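Long-range contacts in Tlr1789 protein (Thermosynechococcus elongatus, PDB 2X8X), which is an Omp85-family outer-membrane protein, probably acting in the insertion or transport of other proteins, this chain being its N-terminal part with three POTRA domains: residues F208-A214 with I227-R233; T158-L162 with T173-S179; F52-A58 with T70-Y76. Residues are numbered along the deposited sequence.

How the contacts relate
Along the chain the order is contact 3, contact 2, contact 1, with none enclosing another. Contacts 1 and 2 lie in the last POTRA domain, their centres about 9 Å apart. They share one sheet, in which strand 224-232 runs between strand 208-217 and strand 154-161. The backbone of R160 in contact 2 meets L228 and I230 of contact 1 directly. Contact 3 belongs to the first POTRA domain, on the opposite side of the chain's centre. Centre to centre, it is about 58 Å from contact 1 and 60 Å from contact 2. Contacts 1 and 3 are equivalent bulged hairpins, so the repeated domain keeps the same strand pairing at both ends of this elongated chain.

Contact 1: F208-A214 with I227-R233; sequences FEDVQVA and ILNIKER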
loop_
_atom_site.group_PDB
_atom_site.type_symbol
_atom_site.label_atom_id
_atom_site.label_comp_id
_atom_site.label_asym_id
_atom_site.label_seq_id
_atom_site.Cartn_x
_atom_site.Cartn_y
_atom_site.Cartn_z
ATOM N N PHE A 208 -29.941 -20.277 -17.356
ATOM C CA PHE A 208 -28.624 -20.076 -17.974
ATOM C C PHE A 208 -27.765 -21.318 -17.975
ATOM O O PHE A 208 -27.657 -21.998 -16.959
ATOM C CB PHE A 208 -27.834 -18.925 -17.272
ATOM C CG PHE A 208 -28.675 -17.724 -17.045
ATOM C CD1 PHE A 208 -29.241 -17.048 -18.151
ATOM C CD2 PHE A 208 -29.017 -17.345 -15.756
ATOM C CE1 PHE A 208 -30.064 -15.937 -17.959
ATOM C CE2 PHE A 208 -29.847 -16.235 -15.525
ATOM C CZ PHE A 208 -30.367 -15.537 -16.607
ATOM N N GLU A 209 -27.141 -21.577 -19.118
ATOM C CA GLU A 209 -26.228 -22.669 -19.227
ATOM C C GLU A 209 -24.891 -22.332 -18.577
ATOM O O GLU A 209 -24.213 -23.203 -18.015
ATOM C CB GLU A 209 -26.099 -23.065 -20.709
ATOM C CG GLU A 209 -27.469 -23.457 -21.259
ATOM C CD GLU A 209 -27.407 -24.218 -22.589
ATOM O OE1 GLU A 209 -26.327 -24.217 -23.235
ATOM O OE2 GLU A 209 -28.450 -24.807 -23.000
ATOM N N ASP A 210 -24.515 -21.054 -18.608
ATOM C CA ASP A 210 -23.228 -20.652 -18.052
ATOM C C ASP A 210 -23.371 -19.203 -17.722
ATOM O O ASP A 210 -24.072 -18.435 -18.405
ATOM C CB ASP A 210 -22.116 -20.868 -19.102
ATOM C CG ASP A 210 -20.660 -20.640 -18.545
ATOM O OD1 ASP A 210 -20.403 -20.927 -17.345
ATOM O OD2 ASP A 210 -19.764 -20.187 -19.348
ATOM N N VAL A 211 -22.750 -18.816 -16.642
ATOM C CA VAL A 211 -22.559 -17.388 -16.388
ATOM C C VAL A 211 -21.111 -17.212 -15.991
ATOM O O VAL A 211 -20.708 -17.821 -15.029
ATOM C CB VAL A 211 -23.446 -16.910 -15.206
ATOM C CG1 VAL A 211 -23.158 -15.419 -14.929
ATOM C CG2 VAL A 211 -24.926 -17.153 -15.446
ATOM N N GLN A 212 -20.321 -16.388 -16.684
ATOM C CA GLN A 212 -18.961 -16.129 -16.254
ATOM C C GLN A 212 -18.765 -14.650 -15.910
ATOM O O GLN A 212 -19.247 -13.755 -16.596
ATOM C CB GLN A 212 -17.930 -16.543 -17.321
ATOM C CG GLN A 212 -17.745 -18.070 -17.556
ATOM C CD GLN A 212 -17.210 -18.866 -16.311
ATOM O OE1 GLN A 212 -16.350 -18.397 -15.558
ATOM N NE2 GLN A 212 -17.741 -20.083 -16.114
ATOM N N VAL A 213 -18.006 -14.378 -14.864
ATOM C CA VAL A 213 -17.803 -12.989 -14.431
ATOM C C VAL A 213 -16.463 -12.510 -14.980
ATOM O O VAL A 213 -15.493 -13.228 -14.856
ATOM C CB VAL A 213 -17.787 -12.876 -12.883
ATOM C CG1 VAL A 213 -17.493 -11.465 -12.488
ATOM C CG2 VAL A 213 -19.151 -13.222 -12.306
ATOM N N ALA A 214 -16.389 -11.319 -15.568
ATOM C CA ALA A 214 -15.090 -10.772 -15.981
ATOM C C ALA A 214 -15.074 -9.323 -15.522
ATOM O O ALA A 214 -16.148 -8.709 -15.466
ATOM C CB ALA A 214 -14.948 -10.869 -17.472
ATOM N N ILE A 227 -18.573 -7.525 -15.764
ATOM C CA ILE A 227 -19.170 -8.075 -16.998
ATOM C C ILE A 227 -19.687 -9.439 -16.611
ATOM O O ILE A 227 -18.940 -10.221 -15.997
ATOM C CB ILE A 227 -18.133 -8.319 -18.127
ATOM C CG1 ILE A 227 -17.173 -7.126 -18.363
ATOM C CG2 ILE A 227 -18.816 -8.780 -19.406
ATOM C CD1 ILE A 227 -17.802 -5.840 -18.670
ATOM N N LEU A 228 -20.951 -9.713 -16.934
ATOM C CA LEU A 228 -21.500 -11.070 -16.842
ATOM C C LEU A 228 -21.630 -11.606 -18.275
ATOM O O LEU A 228 -22.361 -11.043 -19.078
ATOM C CB LEU A 228 -22.860 -11.052 -16.167
ATOM C CG LEU A 228 -23.036 -10.650 -14.700
ATOM C CD1 LEU A 228 -24.434 -11.074 -14.231
ATOM C CD2 LEU A 228 -21.902 -11.266 -13.841
ATOM N N ASN A 229 -20.915 -12.695 -18.603
ATOM C CA ASN A 229 -20.957 -13.295 -19.904
ATOM C C ASN A 229 -21.906 -14.463 -19.728
ATOM O O ASN A 229 -21.602 -15.423 -18.962
ATOM C CB ASN A 229 -19.566 -13.796 -20.282
ATOM C CG ASN A 229 -18.612 -12.640 -20.636
ATOM O OD1 ASN A 229 -18.902 -11.897 -21.519
ATOM N ND2 ASN A 229 -17.542 -12.455 -19.869
ATOM N N ILE A 230 -23.034 -14.382 -20.427
ATOM C CA ILE A 230 -24.147 -15.248 -20.128
ATOM C C ILE A 230 -24.549 -16.017 -21.327
ATOM O O ILE A 230 -24.768 -15.407 -22.358
ATOM C CB ILE A 230 -25.382 -14.398 -19.670
ATOM C CG1 ILE A 230 -25.084 -13.632 -18.370
ATOM C CG2 ILE A 230 -26.604 -15.303 -19.449
ATOM C CD1 ILE A 230 -26.210 -12.583 -18.070
ATOM N N LYS A 231 -24.653 -17.351 -21.189
ATOM C CA LYS A 231 -25.208 -18.227 -22.218
ATOM C C LYS A 231 -26.539 -18.780 -21.723
ATOM O O LYS A 231 -26.554 -19.559 -20.776
ATOM C CB LYS A 231 -24.216 -19.346 -22.594
ATOM C CG LYS A 231 -22.819 -18.852 -23.072
ATOM C CD LYS A 231 -21.819 -19.942 -23.513
ATOM C CE LYS A 231 -20.384 -19.376 -23.271
ATOM N NZ LYS A 231 -19.253 -19.980 -24.027
ATOM N N GLU A 232 -27.644 -18.329 -22.338
ATOM C CA GLU A 232 -29.019 -18.723 -22.004
ATOM C C GLU A 232 -29.325 -20.085 -22.611
ATOM O O GLU A 232 -28.738 -20.432 -23.632
ATOM C CB GLU A 232 -30.034 -17.711 -22.542
ATOM C CG GLU A 232 -29.912 -16.323 -21.892
ATOM C CD GLU A 232 -31.009 -15.359 -22.337
ATOM O OE1 GLU A 232 -30.784 -14.584 -23.292
ATOM O OE2 GLU A 232 -32.100 -15.387 -21.725
ATOM N N ARG A 233 -30.201 -20.856 -21.974
ATOM C CA ARG A 233 -30.626 -22.194 -22.507
ATOM C C ARG A 233 -31.506 -21.900 -23.683
ATOM O O ARG A 233 -32.425 -21.097 -23.540
ATOM C CB ARG A 233 -31.564 -22.908 -21.530
ATOM C CG ARG A 233 -30.982 -23.516 -20.338
ATOM C CD ARG A 233 -32.087 -23.778 -19.299
ATOM N NE ARG A 233 -33.112 -24.703 -19.749
ATOM C CZ ARG A 233 -34.388 -24.701 -19.360
ATOM N NH1 ARG A 233 -34.863 -23.830 -18.484
ATOM N NH2 ARG A 233 -35.195 -25.610 -19.854
HETATM O O HOH W 1 -20.421 -17.475 -20.493
#
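This is the C-terminal beta hairpin of the last POTRA domain, an antiparallel pair with a classic bulge. The axes of strands 210-214 and 227-232 approach to 4.6 Å at 161°. Backbone hydrogen bonds Q212 N to N229 O and N229 N to Q212 O are both 2.8 Å. A214 N to I227 O is 2.8 Å, and I227 N to A214 O 2.7 Å. K231 N reaches D210 O at 3.0 Å. At the bulge, E209 and D210 both face K231. E209 N bonds K231 O at 2.7 Å, while D210 N makes a weak bond to the same oxygen at 3.3 Å.

Apolar contacts lie on the face with V211, V213, L228 and I230. V213 CG2 is 3.7 Å from L228 CD2. F208, before the bulge, brings CD1 to 3.4 Å from I230 CG2. Helix 192-205 packs on this face through L199 and V195.

E232 points away, and its carboxylate bonds the backbone N atoms of R172 and T173. The other face carries D210, Q212, N229, K231, A214 and I227. Q212 NE2 donates to D210 OD1 at 3.1 Å. Water 1 donates to D210 OD2 at 3.0 Å and to N229 O at 2.8 Å.

Contact 2: T158-L162 with T173-S179; sequences TYRFL and TRDFVIS
This is the first strand of the last POTRA domain (beta-alpha-alpha-beta-beta) packing by side chains on its first, short helix. Residues 158-161 are extended, with phi from -122° to -87° and psi from 116° to 136°. Residues 175-179 form the helix, with S179 N bonded to D175 O at 2.9 Å. The segment axes stay 10.9 Å apart at 118°. CA atoms are 8.4 Å apart for Y159 and D175, and 9.8 Å for F161 and T173. Y159 and F161 both point toward the helix, with chi1 m; chi2 is -39° and 82°.

T173 comes first, in the loop, with CG2 3.7 Å from F161 CE2. D175 (chi1 m) swings its carboxylate to the tyrosine ring edge, OD1 3.5 Å from Y159 CD2. I178 (chi1 m, chi2 t) points toward the strand and touches both rings. Its CG2 is 3.7 Å from Y159 CZ, and its CD1, over a face of that ring, is 3.8 Å from F161 CZ at the other ring's edge. S179 CB ends the contact, 3.5 Å from Y159 OH.

Strand 154-161 pairs with strand 224-232; I178 also packs on I230 of that strand, F208 of strand 208-217 and L202 of helix 192-205.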
loop_
_atom_site.group_PDB
_atom_site.type_symbol
_atom_site.label_atom_id
_atom_site.label_comp_id
_atom_site.label_asym_id
_atom_site.label_seq_id
_atom_site.Cartn_x
_atom_site.Cartn_y
_atom_site.Cartn_z
ATOM N N THR A 158 -22.577 -4.937 -16.658
ATOM C CA THR A 158 -22.865 -5.075 -18.092
ATOM C C THR A 158 -23.173 -6.536 -18.330
ATOM O O THR A 158 -22.348 -7.386 -17.959
ATOM C CB THR A 158 -21.570 -4.767 -18.954
ATOM O OG1 THR A 158 -20.997 -3.503 -18.535
ATOM C CG2 THR A 158 -21.847 -4.816 -20.541
ATOM N N TYR A 159 -24.331 -6.830 -18.935
ATOM C CA TYR A 159 -24.637 -8.191 -19.386
ATOM C C TYR A 159 -24.222 -8.406 -20.844
ATOM O O TYR A 159 -24.561 -7.611 -21.702
ATOM C CB TYR A 159 -26.141 -8.557 -19.251
ATOM C CG TYR A 159 -26.757 -8.200 -17.934
ATOM C CD1 TYR A 159 -26.045 -8.357 -16.732
ATOM C CD2 TYR A 159 -28.061 -7.669 -17.886
ATOM C CE1 TYR A 159 -26.591 -7.954 -15.514
ATOM C CE2 TYR A 159 -28.631 -7.298 -16.688
ATOM C CZ TYR A 159 -27.896 -7.434 -15.505
ATOM O OH TYR A 159 -28.469 -7.079 -14.317
ATOM N N ARG A 160 -23.491 -9.480 -21.139
ATOM C CA ARG A 160 -23.226 -9.783 -22.542
ATOM C C ARG A 160 -23.764 -11.203 -22.846
ATOM O O ARG A 160 -23.332 -12.204 -22.211
ATOM C CB ARG A 160 -21.717 -9.696 -22.814
ATOM C CG ARG A 160 -21.112 -8.337 -22.556
ATOM C CD ARG A 160 -19.635 -8.361 -22.906
ATOM N NE ARG A 160 -19.167 -6.986 -22.688
ATOM C CZ ARG A 160 -17.917 -6.648 -22.439
ATOM N NH1 ARG A 160 -16.967 -7.567 -22.396
ATOM N NH2 ARG A 160 -17.618 -5.388 -22.214
ATOM N N PHE A 161 -24.748 -11.290 -23.721
ATOM C CA PHE A 161 -25.318 -12.578 -24.084
ATOM C C PHE A 161 -24.560 -13.256 -25.217
ATOM O O PHE A 161 -24.202 -12.621 -26.197
ATOM C CB PHE A 161 -26.826 -12.427 -24.317
ATOM C CG PHE A 161 -27.570 -11.967 -23.053
ATOM C CD1 PHE A 161 -27.606 -10.621 -22.703
ATOM C CD2 PHE A 161 -28.195 -12.896 -22.212
ATOM C CE1 PHE A 161 -28.272 -10.167 -21.518
ATOM C CE2 PHE A 161 -28.884 -12.473 -21.030
ATOM C CZ PHE A 161 -28.902 -11.119 -20.683
ATOM N N LEU A 162 -24.303 -14.557 -25.091
ATOM C CA LEU A 162 -23.409 -15.232 -26.035
ATOM C C LEU A 162 -24.000 -16.544 -26.417
ATOM O O LEU A 162 -24.623 -17.178 -25.559
ATOM C CB LEU A 162 -22.040 -15.498 -25.402
ATOM C CG LEU A 162 -21.293 -14.370 -24.684
ATOM C CD1 LEU A 162 -20.046 -14.948 -23.981
ATOM C CD2 LEU A 162 -20.911 -13.154 -25.575
ATOM N N THR A 173 -34.012 -13.120 -21.945
ATOM C CA THR A 173 -34.503 -12.765 -20.594
ATOM C C THR A 173 -34.433 -11.221 -20.359
ATOM O O THR A 173 -33.494 -10.560 -20.793
ATOM C CB THR A 173 -33.685 -13.502 -19.466
ATOM O OG1 THR A 173 -34.217 -13.157 -18.172
ATOM C CG2 THR A 173 -32.230 -13.030 -19.481
ATOM N N ARG A 174 -35.396 -10.661 -19.648
ATOM C CA ARG A 174 -35.337 -9.224 -19.314
ATOM C C ARG A 174 -34.277 -8.908 -18.266
ATOM O O ARG A 174 -33.998 -9.737 -17.394
ATOM C CB ARG A 174 -36.700 -8.739 -18.836
ATOM C CG ARG A 174 -37.853 -9.319 -19.674
ATOM C CD ARG A 174 -38.069 -8.543 -20.929
ATOM N NE ARG A 174 -39.346 -7.841 -20.827
ATOM C CZ ARG A 174 -39.516 -6.642 -20.258
ATOM N NH1 ARG A 174 -38.488 -5.956 -19.742
ATOM N NH2 ARG A 174 -40.730 -6.110 -20.220
ATOM N N ASP A 175 -33.712 -7.701 -18.358
ATOM C CA ASP A 175 -32.701 -7.223 -17.407
ATOM C C ASP A 175 -33.161 -7.324 -15.944
ATOM O O ASP A 175 -32.388 -7.751 -15.100
ATOM C CB ASP A 175 -32.258 -5.744 -17.677
ATOM C CG ASP A 175 -31.532 -5.539 -19.039
ATOM O OD1 ASP A 175 -30.876 -6.456 -19.585
ATOM O OD2 ASP A 175 -31.622 -4.406 -19.555
ATOM N N PHE A 176 -34.401 -6.952 -15.632
ATOM C CA PHE A 176 -34.809 -6.973 -14.208
ATOM C C PHE A 176 -34.678 -8.360 -13.575
ATOM O O PHE A 176 -34.413 -8.484 -12.386
ATOM C CB PHE A 176 -36.222 -6.369 -13.975
ATOM C CG PHE A 176 -37.345 -7.205 -14.554
ATOM C CD1 PHE A 176 -37.885 -8.282 -13.834
ATOM C CD2 PHE A 176 -37.863 -6.940 -15.834
ATOM C CE1 PHE A 176 -38.944 -9.109 -14.392
ATOM C CE2 PHE A 176 -38.923 -7.733 -16.393
ATOM C CZ PHE A 176 -39.451 -8.825 -15.667
ATOM N N VAL A 177 -34.889 -9.409 -14.377
ATOM C CA VAL A 177 -34.873 -10.806 -13.899
ATOM C C VAL A 177 -33.531 -11.126 -13.296
ATOM O O VAL A 177 -33.458 -11.785 -12.245
ATOM C CB VAL A 177 -35.249 -11.814 -15.009
ATOM C CG1 VAL A 177 -35.104 -13.279 -14.537
ATOM C CG2 VAL A 177 -36.678 -11.619 -15.423
ATOM N N ILE A 178 -32.481 -10.634 -13.955
ATOM C CA ILE A 178 -31.120 -10.836 -13.496
ATOM C C ILE A 178 -30.785 -9.851 -12.370
ATOM O O ILE A 178 -30.276 -10.248 -11.314
ATOM C CB ILE A 178 -30.099 -10.678 -14.636
ATOM C CG1 ILE A 178 -30.269 -11.832 -15.646
ATOM C CG2 ILE A 178 -28.701 -10.709 -14.085
ATOM C CD1 ILE A 178 -29.696 -11.471 -17.005
ATOM N N SER A 179 -31.072 -8.579 -12.616
ATOM C CA SER A 179 -30.667 -7.535 -11.682
ATOM C C SER A 179 -31.269 -7.792 -10.257
ATOM O O SER A 179 -30.636 -7.557 -9.224
ATOM C CB SER A 179 -31.117 -6.199 -12.287
ATOM O OG SER A 179 -30.818 -5.168 -11.369
#

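Contact 3: F52-A58 with T70-Y76; sequences FFADVNA and TFVVRPY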
loop_
_atom_site.group_PDB
_atom_site.type_symbol
_atom_site.label_atom_id
_atom_site.label_comp_id
_atom_site.label_asym_id
_atom_site.label_seq_id
_atom_site.Cartn_x
_atom_site.Cartn_y
_atom_site.Cartn_z
ATOM N N PHE A 52 13.945 5.109 9.667
ATOM C CA PHE A 52 13.601 6.364 10.375
ATOM C C PHE A 52 14.016 7.662 9.680
ATOM O O PHE A 52 13.713 8.759 10.182
ATOM C CB PHE A 52 14.252 6.402 11.785
ATOM C CG PHE A 52 13.738 5.374 12.744
ATOM C CD1 PHE A 52 12.501 5.544 13.374
ATOM C CD2 PHE A 52 14.505 4.230 13.035
ATOM C CE1 PHE A 52 12.008 4.592 14.259
ATOM C CE2 PHE A 52 14.039 3.249 13.939
ATOM C CZ PHE A 52 12.794 3.444 14.574
ATOM N N PHE A 53 14.738 7.592 8.561
ATOM C CA PHE A 53 15.412 8.811 8.066
ATOM C C PHE A 53 15.054 9.157 6.653
ATOM O O PHE A 53 15.085 8.289 5.781
ATOM C CB PHE A 53 16.953 8.686 8.220
ATOM C CG PHE A 53 17.369 8.363 9.626
ATOM C CD1 PHE A 53 17.433 9.360 10.593
ATOM C CD2 PHE A 53 17.669 7.066 9.992
ATOM C CE1 PHE A 53 17.781 9.057 11.917
ATOM C CE2 PHE A 53 18.022 6.765 11.302
ATOM C CZ PHE A 53 18.107 7.738 12.260
ATOM N N ALA A 54 14.675 10.415 6.438
ATOM C CA ALA A 54 14.413 10.883 5.081
ATOM C C ALA A 54 15.696 11.071 4.276
ATOM O O ALA A 54 15.667 11.045 3.025
ATOM C CB ALA A 54 13.627 12.227 5.113
ATOM N N ASP A 55 16.820 11.298 4.964
ATOM C CA ASP A 55 18.014 11.704 4.297
ATOM C C ASP A 55 19.172 11.396 5.240
ATOM O O ASP A 55 19.024 11.475 6.451
ATOM C CB ASP A 55 17.987 13.211 3.949
ATOM C CG ASP A 55 18.963 13.556 2.816
ATOM O OD1 ASP A 55 19.800 12.700 2.423
ATOM O OD2 ASP A 55 18.908 14.699 2.321
ATOM N N VAL A 56 20.277 10.913 4.669
ATOM C CA VAL A 56 21.499 10.514 5.424
ATOM C C VAL A 56 22.702 10.958 4.567
ATOM O O VAL A 56 22.789 10.546 3.378
ATOM C CB VAL A 56 21.578 8.988 5.647
ATOM C CG1 VAL A 56 22.813 8.634 6.567
ATOM C CG2 VAL A 56 20.260 8.435 6.303
ATOM N N ASN A 57 23.620 11.748 5.157
ATOM C CA ASN A 57 24.896 12.054 4.535
ATOM C C ASN A 57 26.064 11.845 5.524
ATOM O O ASN A 57 25.934 12.149 6.724
ATOM C CB ASN A 57 24.956 13.532 4.123
ATOM C CG ASN A 57 24.022 13.854 2.953
ATOM O OD1 ASN A 57 24.500 14.059 1.835
ATOM N ND2 ASN A 57 22.686 13.912 3.203
ATOM N N ALA A 58 27.185 11.345 5.019
ATOM C CA ALA A 58 28.436 11.200 5.809
ATOM C C ALA A 58 29.392 12.335 5.386
ATOM O O ALA A 58 29.652 12.523 4.183
ATOM C CB ALA A 58 29.065 9.906 5.499
ATOM N N THR A 70 31.182 13.151 10.453
ATOM C CA THR A 70 29.880 13.586 10.876
ATOM C C THR A 70 28.815 12.892 9.979
ATOM O O THR A 70 28.796 13.059 8.736
ATOM C CB THR A 70 29.724 15.165 10.833
ATOM O OG1 THR A 70 30.738 15.782 11.664
ATOM C CG2 THR A 70 28.364 15.586 11.351
ATOM N N PHE A 71 27.945 12.125 10.630
ATOM C CA PHE A 71 26.783 11.586 9.961
ATOM C C PHE A 71 25.612 12.564 10.070
ATOM O O PHE A 71 25.057 12.709 11.138
ATOM C CB PHE A 71 26.462 10.222 10.549
ATOM C CG PHE A 71 27.397 9.162 10.068
ATOM C CD1 PHE A 71 28.422 8.673 10.884
ATOM C CD2 PHE A 71 27.263 8.659 8.755
ATOM C CE1 PHE A 71 29.290 7.664 10.385
ATOM C CE2 PHE A 71 28.095 7.688 8.252
ATOM C CZ PHE A 71 29.113 7.154 9.094
ATOM N N VAL A 72 25.247 13.230 8.982
ATOM C CA VAL A 72 24.093 14.159 9.087
ATOM C C VAL A 72 22.809 13.425 8.660
ATOM O O VAL A 72 22.721 12.950 7.545
ATOM C CB VAL A 72 24.264 15.434 8.223
ATOM C CG1 VAL A 72 23.191 16.495 8.614
ATOM C CG2 VAL A 72 25.675 16.028 8.426
ATOM N N VAL A 73 21.834 13.421 9.560
ATOM C CA VAL A 73 20.660 12.623 9.465
ATOM C C VAL A 73 19.471 13.578 9.586
ATOM O O VAL A 73 19.571 14.574 10.305
ATOM C CB VAL A 73 20.816 11.673 10.623
ATOM C CG1 VAL A 73 19.763 11.731 11.664
ATOM C CG2 VAL A 73 21.331 10.319 10.169
ATOM N N ARG A 74 18.379 13.295 8.833
ATOM C CA ARG A 74 17.150 14.106 8.797
ATOM C C ARG A 74 16.037 13.049 8.962
ATOM O O ARG A 74 15.764 12.291 8.032
ATOM C CB ARG A 74 17.017 14.848 7.440
ATOM C CG ARG A 74 15.836 15.791 7.392
ATOM C CD ARG A 74 15.800 16.573 6.031
ATOM N NE ARG A 74 14.457 16.251 5.661
ATOM C CZ ARG A 74 14.018 15.673 4.556
ATOM N NH1 ARG A 74 14.777 15.473 3.483
ATOM N NH2 ARG A 74 12.743 15.383 4.544
ATOM N N PRO A 75 15.575 12.864 10.187
ATOM C CA PRO A 75 14.575 11.901 10.502
ATOM C C PRO A 75 13.239 12.284 9.839
ATOM O O PRO A 75 12.987 13.501 9.534
ATOM C CB PRO A 75 14.390 12.066 11.994
ATOM C CG PRO A 75 15.729 12.823 12.465
ATOM C CD PRO A 75 16.086 13.618 11.346
ATOM N N TYR A 76 12.376 11.288 9.664
ATOM C CA TYR A 76 10.998 11.601 9.310
ATOM C C TYR A 76 10.432 12.299 10.565
ATOM O O TYR A 76 11.002 12.137 11.618
ATOM C CB TYR A 76 10.174 10.342 8.981
ATOM C CG TYR A 76 10.663 9.620 7.731
ATOM C CD1 TYR A 76 10.529 10.206 6.458
ATOM C CD2 TYR A 76 11.227 8.359 7.808
ATOM C CE1 TYR A 76 11.009 9.577 5.291
ATOM C CE2 TYR A 76 11.679 7.735 6.674
ATOM C CZ TYR A 76 11.574 8.360 5.407
ATOM O OH TYR A 76 12.047 7.689 4.262
HETATM O O HOH W 2 21.115 14.375 5.824
#
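A classic beta bulge marks this hairpin, where A54 and D55 both face R74. A54 N donates to R74 O at 2.7 Å, and D55 N makes a weak bond to the same oxygen at 3.4 Å. R74 N returns a bond to D55 O at 3.1 Å. The chain turns a corner at A54, yet pairing continues beyond it, with Y76 N bonded to F52 O at 2.9 Å. Across the bulge, N57 N bonds V72 O at 2.8 Å and V72 N bonds N57 O at 2.6 Å. Water 2 accepts from N57 ND2 at 3.1 Å and donates to V72 O at 2.8 Å.

The two strands, antiparallel at 169°, are the hairpin of the first POTRA domain. Strand 66-75 also pairs with strand 5-13. V56, A58, F71 and V73 share one face, where F71 packs on D43 and V56 on T44 of helix 37-48.

F53 CE1 is 3.3 Å from V73 CG1. L19 and V23 of helix 17-26 also touch F53. A58 CB is 3.7 Å from F71 CE2. The Y76 ring places a face against A54, CE1 being 3.7 Å from A54 CB. The R74 guanidinium lies over the same methyl, with NH2 3.3 Å from A54 CB.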